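Local coordinates for DotU family type IV/VI secretion system protein (Acinetobacter baumannii, PDB 6Y4R) that forms the cytoplasmic domain of TssL, a DotU-family component of the type VI secretion system, probably part of its inner-membrane complex, at residues A1-D6 with R118-E123; R19-P24 with P76-L81. All blocks are in the same frame, centred on the assembly; numbering follows the deposited sequence.

Interaction 1: residues A1-D6 with R118-E123; sequences AINLID and RLAALE
Asn3 and Glu123 cross obliquely where the start of the chain meets the first turns of helix 119-130, and they illustrate how polar ends can lie over an apolar contact between two helix beginnings. Asn3, the N-cap of the short helix 4-7, carries CG anti to its backbone N (chi1 173°), which sends CG toward the other segment. The Glu123 chain, extended beyond CG, reaches back with OE1. Amide and carboxylate planes are turned 57° apart, and Glu123 OE1 stands 3.1 Å from Asn3 OD1 and 3.3 Å from Asn3 ND2. The backbone N of Asn3 gives a weak hydrogen bond to Asp6 OD2 at this N-cap.

Ala120 CB lies between Leu4 CD1 and Asn3 OD1, about 4.1 Å from each, while Leu4 CD1 continues over the first turn to lie 4.0 Å from Ala120 O. Nearly a turn further on in helix 119-130, Glu123 O meets the CG1-CD1 branch of Ile5, with Ile5 CD1 3.7 Å from Glu123 O. Leu4 and Ile5 both rest on Val124 as well, and Leu4 reaches Ala58 of helix 52-71, so the chain start covers a groove of the helical bundle.

A long, weak ion pair from Glu123 OE2 to Lys160 may offset some of the carboxylate charge. The chemistry is thus layered: apolar contacts of Leu4 and Ile5 carry the more buried part, and the partly exposed polar ends of Asn3 and Glu123 lie above them.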
ATOM      1  N   ALA A   1      14.130   8.432  14.147  1.00 49.16           N
ATOM      2  CA  ALA A   1      13.914   9.388  13.060  1.00 52.83           C
ATOM      3  C   ALA A   1      13.614   8.690  11.741  1.00 53.08           C
ATOM      4  O   ALA A   1      13.097   9.300  10.806  1.00 50.33           O
ATOM      5  CB  ALA A   1      15.118  10.287  12.903  1.00 54.48           C
ATOM      6  N   ILE A   2      13.979   7.412  11.657  1.00 58.15           N
ATOM      7  CA  ILE A   2      13.595   6.601  10.513  1.00 53.74           C
ATOM      8  C   ILE A   2      12.119   6.252  10.640  1.00 54.69           C
ATOM      9  O   ILE A   2      11.634   5.911  11.728  1.00 53.65           O
ATOM     10  CB  ILE A   2      14.476   5.346  10.424  1.00 52.34           C
ATOM     11  CG1 ILE A   2      15.886   5.725   9.975  1.00 54.21           C
ATOM     12  CG2 ILE A   2      13.863   4.308   9.478  1.00 52.16           C
ATOM     13  CD1 ILE A   2      15.963   6.164   8.523  1.00 54.50           C
ATOM     14  N   ASN A   3      11.396   6.361   9.530  1.00 57.92           N
ATOM     15  CA  ASN A   3       9.948   6.212   9.485  1.00 61.72           C
ATOM     16  C   ASN A   3       9.591   4.926   8.739  1.00 57.73           C
ATOM     17  O   ASN A   3      10.422   4.338   8.040  1.00 66.40           O
ATOM     18  CB  ASN A   3       9.346   7.479   8.842  1.00 68.80           C
ATOM     19  CG  ASN A   3       7.846   7.395   8.574  1.00 77.85           C
ATOM     20  OD1 ASN A   3       7.087   6.700   9.270  1.00 81.18           O
ATOM     21  ND2 ASN A   3       7.407   8.160   7.573  1.00 79.24           N
ATOM     22  N   LEU A   4       8.330   4.505   8.875  1.00 46.42           N
ATOM     23  CA  LEU A   4       7.861   3.316   8.167  1.00 38.02           C
ATOM     24  C   LEU A   4       7.760   3.585   6.668  1.00 34.14           C
ATOM     25  O   LEU A   4       7.870   2.656   5.862  1.00 33.85           O
ATOM     26  CB  LEU A   4       6.508   2.869   8.728  1.00 32.60           C
ATOM     27  CG  LEU A   4       6.426   2.079  10.051  1.00 30.85           C
ATOM     28  CD1 LEU A   4       4.996   1.629  10.292  1.00 27.69           C
ATOM     29  CD2 LEU A   4       7.373   0.882  10.101  1.00 33.63           C
ATOM     30  N   ILE A   5       7.545   4.845   6.282  1.00 34.37           N
ATOM     31  CA  ILE A   5       7.613   5.226   4.875  1.00 35.41           C
ATOM     32  C   ILE A   5       9.027   5.033   4.338  1.00 46.27           C
ATOM     33  O   ILE A   5       9.213   4.613   3.193  1.00 54.45           O
ATOM     34  CB  ILE A   5       7.131   6.684   4.700  1.00 40.11           C
ATOM     35  CG1 ILE A   5       5.622   6.788   4.849  1.00 36.97           C
ATOM     36  CG2 ILE A   5       7.515   7.238   3.347  1.00 46.27           C
ATOM     37  CD1 ILE A   5       4.922   6.101   3.700  1.00 38.77           C
ATOM     38  N   ASP A   6      10.048   5.333   5.158  1.00 49.56           N
ATOM     39  CA  ASP A   6      11.441   5.184   4.735  1.00 47.03           C
ATOM     40  C   ASP A   6      11.879   3.718   4.634  1.00 46.39           C
ATOM     41  O   ASP A   6      12.725   3.387   3.786  1.00 46.85           O
ATOM     42  CB  ASP A   6      12.377   5.963   5.671  1.00 51.44           C
ATOM     43  CG  ASP A   6      12.066   7.468   5.721  1.00 53.18           C
ATOM     44  OD1 ASP A   6      11.739   8.052   4.660  1.00 57.82           O
ATOM     45  OD2 ASP A   6      12.207   8.078   6.804  1.00 49.79           O
ATOM     46  N   ARG A 118      -0.313   5.945  16.653  1.00 38.20           N
ATOM     47  CA  ARG A 118      -0.123   5.106  15.474  1.00 32.76           C
ATOM     48  C   ARG A 118       0.165   5.920  14.219  1.00 36.33           C
ATOM     49  O   ARG A 118      -0.106   5.462  13.100  1.00 33.54           O
ATOM     50  CB  ARG A 118      -1.308   4.164  15.270  1.00 28.84           C
ATOM     51  CG  ARG A 118      -1.564   3.350  16.532  1.00 33.32           C
ATOM     52  CD  ARG A 118      -1.515   1.869  16.335  1.00 35.25           C
ATOM     53  NE  ARG A 118      -2.571   1.288  15.522  1.00 38.13           N
ATOM     54  CZ  ARG A 118      -2.379   0.414  14.543  1.00 43.33           C
ATOM     55  NH1 ARG A 118      -3.431  -0.080  13.924  1.00 43.11           N
ATOM     56  NH2 ARG A 118      -1.152   0.065  14.204  1.00 50.05           N
ATOM     57  N   LEU A 119       0.812   7.084  14.400  1.00 39.07           N
ATOM     58  CA  LEU A 119       1.054   8.020  13.307  1.00 40.77           C
ATOM     59  C   LEU A 119       2.042   7.479  12.291  1.00 40.72           C
ATOM     60  O   LEU A 119       2.004   7.887  11.125  1.00 41.97           O
ATOM     61  CB  LEU A 119       1.547   9.352  13.865  1.00 29.72           C
ATOM     62  CG  LEU A 119       2.241  10.367  12.950  1.00 29.88           C
ATOM     63  CD1 LEU A 119       1.264  11.044  12.035  1.00 35.56           C
ATOM     64  CD2 LEU A 119       2.954  11.415  13.804  1.00 31.30           C
ATOM     65  N   ALA A 120       2.949   6.590  12.705  1.00 42.37           N
ATOM     66  CA  ALA A 120       3.840   5.964  11.728  1.00 45.64           C
ATOM     67  C   ALA A 120       3.042   5.107  10.753  1.00 45.92           C
ATOM     68  O   ALA A 120       3.264   5.159   9.542  1.00 49.24           O
ATOM     69  CB  ALA A 120       4.928   5.137  12.418  1.00 48.91           C
ATOM     70  N   ALA A 121       2.097   4.315  11.266  1.00 45.78           N
ATOM     71  CA  ALA A 121       1.229   3.553  10.374  1.00 40.69           C
ATOM     72  C   ALA A 121       0.378   4.472   9.507  1.00 36.79           C
ATOM     73  O   ALA A 121       0.196   4.216   8.312  1.00 36.76           O
ATOM     74  CB  ALA A 121       0.316   2.626  11.182  1.00 26.05           C
ATOM     75  N   LEU A 122      -0.107   5.578  10.075  1.00 38.59           N
ATOM     76  CA  LEU A 122      -1.063   6.402   9.339  1.00 37.08           C
ATOM     77  C   LEU A 122      -0.386   7.176   8.219  1.00 33.26           C
ATOM     78  O   LEU A 122      -1.017   7.449   7.195  1.00 42.75           O
ATOM     79  CB  LEU A 122      -1.838   7.309  10.308  1.00 35.98           C
ATOM     80  CG  LEU A 122      -2.750   8.427   9.800  1.00 26.19           C
ATOM     81  CD1 LEU A 122      -4.039   7.817   9.275  1.00 25.80           C
ATOM     82  CD2 LEU A 122      -3.064   9.358  10.936  1.00 27.09           C
ATOM     83  N   GLU A 123       0.901   7.496   8.376  1.00 32.12           N
ATOM     84  CA  GLU A 123       1.672   8.113   7.295  1.00 30.28           C
ATOM     85  C   GLU A 123       1.789   7.195   6.076  1.00 27.25           C
ATOM     86  O   GLU A 123       1.833   7.671   4.936  1.00 27.01           O
ATOM     87  CB  GLU A 123       3.065   8.463   7.806  1.00 38.01           C
ATOM     88  CG  GLU A 123       3.241   9.870   8.347  1.00 46.56           C
ATOM     89  CD  GLU A 123       4.412   9.962   9.316  1.00 50.80           C
ATOM     90  OE1 GLU A 123       4.982   8.900   9.623  1.00 60.31           O
ATOM     91  OE2 GLU A 123       4.844  11.089   9.680  1.00 38.93           O
TER

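Interaction 2: residues R19-P24 with P76-L81; sequences RNQYVP and PSYFNL
Val23 lays its CG2 methyl over one face of the Tyr78 ring, a CH-pi contact in which the methyl sits 4.0 Å from the ring centroid and 19° off the normal. The valine follows a Schellman motif that ends helix 9-19, with Gln21 at the C-prime position in positive phi; the chain thus leaves the helix and passes across the tyrosine before entering helix 27-47.

Tyr78 is the centre of the contact. A chi1 of -80° places its CG beside the backbone N, and the ring projects from segment 76-81 toward the turn. There the hydroxyl OH of Tyr78 donates to Tyr22 O over 2.7 Å, standing above that carbonyl's plane. At one edge of the ring, Gln21 OE1 comes within 3.4 Å of Tyr78 CE2, its amide steeply turned at 66° to the ring. The other end of the same amide is held locally: Gln21 NE2 bonds to Arg19 O at 3.1 Å. Arg19 O lies in the Gln21 amide plane, while NE2 sits above the Arg19 carbonyl plane.

Ile18 and Gln73 also touch Tyr78, so the ring joins the end of helix 9-19 to Gln73. Ser77 places OG 3.8 Å from Val23 CG2, although its polar partner is Asp75. Farther along, Pro24 and Leu81 meet at about a right angle, the ring carbon CD of Pro24 lying 3.6 Å from Leu81 CD2, a methyl that also borders the Tyr78 ring edge remote from Gln21 OE1.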
ATOM      1  N   ARG A  19       3.237   2.750 -12.020  1.00 35.71           N
ATOM      2  CA  ARG A  19       2.407   3.913 -12.275  1.00 29.50           C
ATOM      3  C   ARG A  19       2.969   4.698 -13.441  1.00 29.36           C
ATOM      4  O   ARG A  19       2.215   5.263 -14.237  1.00 37.04           O
ATOM      5  CB  ARG A  19       2.361   4.780 -11.024  1.00 31.90           C
ATOM      6  CG  ARG A  19       1.470   4.274  -9.875  1.00 41.37           C
ATOM      7  CD  ARG A  19       1.308   5.410  -8.877  1.00 44.36           C
ATOM      8  NE  ARG A  19       0.056   6.149  -9.020  1.00 45.30           N
ATOM      9  CZ  ARG A  19      -0.023   7.469  -8.887  1.00 48.25           C
ATOM     10  NH1 ARG A  19       1.081   8.178  -8.641  1.00 45.26           N
ATOM     11  NH2 ARG A  19      -1.193   8.084  -9.020  1.00 49.19           N
ATOM     12  N   ASN A  20       4.295   4.700 -13.576  1.00 31.23           N
ATOM     13  CA  ASN A  20       5.002   5.379 -14.649  1.00 35.08           C
ATOM     14  C   ASN A  20       5.202   4.500 -15.875  1.00 34.72           C
ATOM     15  O   ASN A  20       6.091   4.778 -16.697  1.00 34.45           O
ATOM     16  CB  ASN A  20       6.341   5.885 -14.135  1.00 39.35           C
ATOM     17  CG  ASN A  20       6.183   6.957 -13.085  1.00 40.20           C
ATOM     18  OD1 ASN A  20       5.072   7.462 -12.856  1.00 48.41           O
ATOM     19  ND2 ASN A  20       7.298   7.342 -12.460  1.00 36.16           N
ATOM     20  N   GLN A  21       4.415   3.439 -15.999  1.00 36.52           N
ATOM     21  CA  GLN A  21       4.258   2.646 -17.206  1.00 36.95           C
ATOM     22  C   GLN A  21       5.459   1.742 -17.457  1.00 35.17           C
ATOM     23  O   GLN A  21       5.574   1.173 -18.557  1.00 38.35           O
ATOM     24  CB  GLN A  21       3.974   3.538 -18.423  1.00 34.83           C
ATOM     25  CG  GLN A  21       2.591   4.185 -18.363  1.00 30.10           C
ATOM     26  CD  GLN A  21       1.534   3.219 -17.817  1.00 38.35           C
ATOM     27  OE1 GLN A  21       1.015   2.368 -18.546  1.00 45.73           O
ATOM     28  NE2 GLN A  21       1.184   3.377 -16.535  1.00 34.31           N
ATOM     29  N   TYR A  22       6.363   1.588 -16.488  1.00 33.17           N
ATOM     30  CA  TYR A  22       7.415   0.591 -16.617  1.00 26.09           C
ATOM     31  C   TYR A  22       6.811  -0.794 -16.433  1.00 31.25           C
ATOM     32  O   TYR A  22       6.009  -1.025 -15.519  1.00 33.26           O
ATOM     33  CB  TYR A  22       8.516   0.837 -15.582  1.00 31.06           C
ATOM     34  CG  TYR A  22       9.297  -0.408 -15.168  1.00 30.83           C
ATOM     35  CD1 TYR A  22       8.872  -1.194 -14.096  1.00 27.96           C
ATOM     36  CD2 TYR A  22      10.456  -0.780 -15.831  1.00 28.92           C
ATOM     37  CE1 TYR A  22       9.566  -2.307 -13.713  1.00 27.34           C
ATOM     38  CE2 TYR A  22      11.157  -1.894 -15.460  1.00 26.83           C
ATOM     39  CZ  TYR A  22      10.715  -2.657 -14.402  1.00 34.22           C
ATOM     40  OH  TYR A  22      11.432  -3.785 -14.033  1.00 38.65           O
ATOM     41  N   VAL A  23       7.219  -1.732 -17.269  1.00 29.49           N
ATOM     42  CA  VAL A  23       6.649  -3.079 -17.259  1.00 41.81           C
ATOM     43  C   VAL A  23       7.742  -4.060 -16.858  1.00 43.27           C
ATOM     44  O   VAL A  23       8.784  -4.112 -17.519  1.00 49.46           O
ATOM     45  CB  VAL A  23       6.048  -3.460 -18.626  1.00 38.19           C
ATOM     46  CG1 VAL A  23       5.318  -4.808 -18.519  1.00 36.30           C
ATOM     47  CG2 VAL A  23       5.152  -2.322 -19.180  1.00 25.64           C
ATOM     48  N   PRO A  24       7.533  -4.875 -15.824  1.00 39.09           N
ATOM     49  CA  PRO A  24       8.583  -5.814 -15.407  1.00 38.79           C
ATOM     50  C   PRO A  24       8.855  -6.843 -16.494  1.00 37.82           C
ATOM     51  O   PRO A  24       7.928  -7.417 -17.076  1.00 35.98           O
ATOM     52  CB  PRO A  24       7.991  -6.469 -14.150  1.00 38.96           C
ATOM     53  CG  PRO A  24       6.998  -5.477 -13.617  1.00 33.90           C
ATOM     54  CD  PRO A  24       6.446  -4.765 -14.831  1.00 39.13           C
ATOM     55  N   PRO A  76      -2.040  -2.666 -23.067  1.00 40.62           N
ATOM     56  CA  PRO A  76      -1.883  -4.114 -23.340  1.00 37.09           C
ATOM     57  C   PRO A  76      -0.509  -4.687 -23.009  1.00 30.82           C
ATOM     58  O   PRO A  76      -0.404  -5.910 -22.830  1.00 29.25           O
ATOM     59  CB  PRO A  76      -2.150  -4.223 -24.843  1.00 30.65           C
ATOM     60  CG  PRO A  76      -2.689  -2.916 -25.275  1.00 31.91           C
ATOM     61  CD  PRO A  76      -2.515  -1.894 -24.234  1.00 31.24           C
ATOM     62  N   SER A  77       0.517  -3.852 -22.883  1.00 32.41           N
ATOM     63  CA  SER A  77       1.815  -4.323 -22.445  1.00 29.57           C
ATOM     64  C   SER A  77       1.763  -5.000 -21.077  1.00 29.65           C
ATOM     65  O   SER A  77       2.548  -5.917 -20.809  1.00 31.87           O
ATOM     66  CB  SER A  77       2.780  -3.138 -22.425  1.00 29.20           C
ATOM     67  OG  SER A  77       2.245  -2.081 -21.642  1.00 33.63           O
ATOM     68  N   TYR A  78       0.826  -4.614 -20.215  1.00 35.80           N
ATOM     69  CA  TYR A  78       0.746  -5.196 -18.876  1.00 36.49           C
ATOM     70  C   TYR A  78       0.044  -6.551 -18.846  1.00 33.91           C
ATOM     71  O   TYR A  78      -0.096  -7.148 -17.765  1.00 30.87           O
ATOM     72  CB  TYR A  78       0.042  -4.214 -17.941  1.00 24.41           C
ATOM     73  CG  TYR A  78       0.969  -3.124 -17.465  1.00 27.70           C
ATOM     74  CD1 TYR A  78       1.957  -3.400 -16.525  1.00 31.06           C
ATOM     75  CD2 TYR A  78       0.865  -1.816 -17.947  1.00 24.97           C
ATOM     76  CE1 TYR A  78       2.815  -2.415 -16.087  1.00 33.83           C
ATOM     77  CE2 TYR A  78       1.716  -0.828 -17.507  1.00 24.98           C
ATOM     78  CZ  TYR A  78       2.688  -1.136 -16.575  1.00 24.29           C
ATOM     79  OH  TYR A  78       3.560  -0.179 -16.115  1.00 26.70           O
ATOM     80  N   PHE A  79      -0.362  -7.060 -20.012  1.00 36.29           N
ATOM     81  CA  PHE A  79      -1.249  -8.217 -20.072  1.00 37.37           C
ATOM     82  C   PHE A  79      -0.603  -9.459 -19.457  1.00 29.74           C
ATOM     83  O   PHE A  79      -1.274 -10.212 -18.749  1.00 33.49           O
ATOM     84  CB  PHE A  79      -1.670  -8.439 -21.534  1.00 47.18           C
ATOM     85  CG  PHE A  79      -2.383  -9.744 -21.809  1.00 54.06           C
ATOM     86  CD1 PHE A  79      -1.751 -10.747 -22.540  1.00 57.92           C
ATOM     87  CD2 PHE A  79      -3.693  -9.954 -21.383  1.00 59.46           C
ATOM     88  CE1 PHE A  79      -2.402 -11.952 -22.827  1.00 61.81           C
ATOM     89  CE2 PHE A  79      -4.362 -11.154 -21.663  1.00 61.53           C
ATOM     90  CZ  PHE A  79      -3.712 -12.155 -22.389  1.00 64.25           C
ATOM     91  N   ASN A  80       0.699  -9.690 -19.702  1.00 26.71           N
ATOM     92  CA  ASN A  80       1.354 -10.854 -19.100  1.00 27.48           C
ATOM     93  C   ASN A  80       1.660 -10.673 -17.623  1.00 28.34           C
ATOM     94  O   ASN A  80       1.608 -11.652 -16.873  1.00 36.43           O
ATOM     95  CB  ASN A  80       2.644 -11.236 -19.836  1.00 31.61           C
ATOM     96  CG  ASN A  80       2.405 -11.715 -21.250  1.00 44.39           C
ATOM     97  OD1 ASN A  80       1.339 -12.267 -21.561  1.00 46.52           O
ATOM     98  ND2 ASN A  80       3.402 -11.526 -22.119  1.00 50.50           N
ATOM     99  N   LEU A  81       1.930  -9.449 -17.167  1.00 30.43           N
ATOM    100  CA  LEU A  81       2.154  -9.265 -15.735  1.00 29.50           C
ATOM    101  C   LEU A  81       0.858  -9.408 -14.958  1.00 30.34           C
ATOM    102  O   LEU A  81       0.849  -9.959 -13.851  1.00 25.30           O
ATOM    103  CB  LEU A  81       2.806  -7.919 -15.457  1.00 29.79           C
ATOM    104  CG  LEU A  81       2.708  -7.382 -14.025  1.00 29.57           C
ATOM    105  CD1 LEU A  81       3.618  -8.151 -13.087  1.00 23.85           C
ATOM    106  CD2 LEU A  81       3.119  -5.923 -14.063  1.00 28.54           C
TER

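Interactions 1 and 2 lie on opposite sides of the centre of this all-helical domain, their centres 29 Å apart and their nearest atoms about 13 Å apart, so neither touches the other. Along the chain they are nested: the connection closed by 19-24 with 76-81 falls entirely within the longer one closed by 1-6 with 118-123. Each works at the ends of helices, one joining two helix starts and the other a helix exit to a helix entry. What sets interaction 2 apart is a clear side-chain-to-backbone hydrogen bond together with a CH-pi contact. Neither interaction includes a bound ligand or metal.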